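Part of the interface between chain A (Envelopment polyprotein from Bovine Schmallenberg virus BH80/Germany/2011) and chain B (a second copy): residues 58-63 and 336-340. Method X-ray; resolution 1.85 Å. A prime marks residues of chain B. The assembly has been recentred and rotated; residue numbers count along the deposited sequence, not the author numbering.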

# COMPACT_ATOMS: atom_id res chain seq x y z
N THR A 58 -0.32 15.12 -26.42
CA THR A 58 0.92 15.61 -25.81
C THR A 58 1.98 15.76 -26.90
O THR A 58 1.68 15.76 -28.09
N MET A 59 3.24 15.90 -26.50
CA MET A 59 4.26 16.15 -27.52
C MET A 59 4.50 14.87 -28.31
O MET A 59 4.19 13.78 -27.86
N THR A 60 4.97 15.04 -29.53
CA THR A 60 5.23 13.92 -30.44
C THR A 60 6.65 14.04 -30.96
O THR A 60 7.24 15.13 -30.96
N LEU A 61 7.22 12.90 -31.34
CA LEU A 61 8.55 12.87 -31.95
C LEU A 61 8.40 12.39 -33.38
O LEU A 61 7.72 11.39 -33.62
N ASN A 62 9.02 13.08 -34.34
CA ASN A 62 8.79 12.80 -35.74
C ASN A 62 10.16 12.48 -36.34
O ASN A 62 11.16 13.06 -35.91
N GLY A 63 10.23 11.46 -37.22
CA GLY A 63 11.52 11.01 -37.71
C GLY A 63 11.38 10.24 -39.00
O GLY A 63 10.27 10.09 -39.53
N ILE B 336 8.22 13.66 -15.76
CA ILE B 336 7.84 14.81 -16.57
C ILE B 336 8.56 14.72 -17.92
O ILE B 336 9.80 14.77 -17.98
N ASN B 337 7.79 14.57 -19.00
CA ASN B 337 8.35 14.66 -20.36
C ASN B 337 8.27 16.10 -20.83
O ASN B 337 7.33 16.82 -20.47
N TYR B 338 9.25 16.52 -21.66
CA TYR B 338 9.18 17.87 -22.18
C TYR B 338 9.86 17.93 -23.55
O TYR B 338 10.79 17.18 -23.83
N LYS B 339 9.37 18.86 -24.36
CA LYS B 339 9.89 19.11 -25.70
C LYS B 339 9.94 20.61 -25.93
O LYS B 339 8.98 21.34 -25.64
N ILE B 340 11.09 21.06 -26.46
CA ILE B 340 11.37 22.48 -26.70
C ILE B 340 11.75 22.63 -28.18
O ILE B 340 12.59 21.87 -28.68

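This small contact rests on two long side chains, one from each copy, that reach toward the other's backbone. Met59 and Lys339′ are the closest pair in the register, with CA atoms 6.6 Å apart, and both send their CA-to-CB bonds toward the opposite stretch. Each has 81 Å² covered, most of the 239 Å² buried in all.

Lys339′ is the simpler of the two. Its four chi angles are all t, so the chain is fully extended and carries its ammonium group as far from its own backbone as the side chain allows. At its tip, Lys339′ NZ donates a hydrogen bond to Thr60 O at 2.7 Å. A second partner is water 1, which accepts from Lys339′ NZ at 3.2 Å and also from Thr60 N at 3.1 Å. The amine therefore engages both polar backbone groups of Thr60, the carbonyl directly and the amide through water. No acidic side chain from the facing stretch takes part; a buried lysine is served here by a carbonyl and a water.

Met59 solves a different problem, fitting close to a strand rather than spanning a gap. Its chi1 is p, while chi2 at -92° and chi3 at -31° both lie between wells, so the chain is bent where the lysine is straight. The bend lays the thioether along the strand: Met59 CG meets Lys339′ CB at 3.8 Å, Met59 SD lies 3.8 Å from Asn337′ CB, and Met59 CE comes to 3.6 Å from Asn337′ O and 4.0 Å from Tyr338′ CA. One methionine thus follows three consecutive residues, touching the side chains of Asn337′ and Lys339′, as well as Asn337′ O and Tyr338′ CA.

The strand alternates accordingly. Asn337′ and Lys339′ point toward the contact, whereas Tyr338′, with chi1 p, points away and offers its backbone to the methionine methyl. Asn337′, chi1 m, presents CB to the sulfur, and its ND2 is hydrogen-bonded elsewhere in the structure.

On the other side, Thr60 points away and contributes chiefly through its backbone. With chi1 p, Thr60 OG1 donates to Asn62 OD1 at 3.0 Å, a bond within the stretch. Asn62, chi1 m, starts sideways but brings its end nearer; Asn62 OD1 still stops 4.4 Å from Lys339′ NZ, a neighbour rather than a bonded partner. Leu61 (m, t) remains peripheral. The rule to read here is economical: a bent apolar chain packs along three residues of the strand, and an extended lysine from that strand hydrogen-bonds to the backbone of the other copy.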

# COMPACT_ATOMS: atom_id res chain seq x y z
CB THR A 58 1.39 14.71 -24.66
OG1 THR A 58 2.46 15.36 -23.98
CG2 THR A 58 1.85 13.30 -25.16
CB MET A 59 5.54 16.66 -26.86
CG MET A 59 6.45 15.61 -26.33
SD MET A 59 6.33 15.07 -24.65
CE MET A 59 5.75 16.45 -23.66
CB THR A 60 4.26 13.90 -31.62
OG1 THR A 60 4.44 15.09 -32.44
CG2 THR A 60 2.82 13.78 -31.09
CB LEU A 61 9.47 11.92 -31.17
CG LEU A 61 9.79 12.40 -29.76
CD1 LEU A 61 10.66 11.40 -29.09
CD2 LEU A 61 10.55 13.71 -29.88
CB ASN A 62 8.08 14.03 -36.43
CG ASN A 62 6.64 14.37 -35.79
OD1 ASN A 62 6.49 14.74 -34.57
ND2 ASN A 62 5.60 14.29 -36.65
CB ILE B 336 8.18 16.16 -15.86
CG1 ILE B 336 7.59 16.24 -14.42
CG2 ILE B 336 7.70 17.40 -16.73
CD1 ILE B 336 6.12 16.09 -14.37
CB ASN B 337 7.57 13.73 -21.29
CG ASN B 337 7.69 12.30 -20.87
OD1 ASN B 337 8.76 11.74 -20.93
ND2 ASN B 337 6.60 11.71 -20.39
CB TYR B 338 9.85 18.90 -21.26
CG TYR B 338 11.32 18.60 -20.86
CD1 TYR B 338 12.37 19.06 -21.65
CD2 TYR B 338 11.63 17.89 -19.70
CE1 TYR B 338 13.69 18.84 -21.31
CE2 TYR B 338 12.98 17.66 -19.31
CZ TYR B 338 14.02 18.15 -20.18
OH TYR B 338 15.35 17.98 -19.85
CB LYS B 339 9.01 18.39 -26.75
CG LYS B 339 9.53 18.53 -28.26
CD LYS B 339 8.43 18.11 -29.20
CE LYS B 339 8.93 18.24 -30.75
NZ LYS B 339 7.85 17.70 -31.65
CB ILE B 340 12.52 22.99 -25.81
CG1 ILE B 340 12.16 22.91 -24.31
CG2 ILE B 340 12.98 24.41 -26.24
CD1 ILE B 340 13.44 22.76 -23.46
O HOH W 1 5.00 18.06 -30.22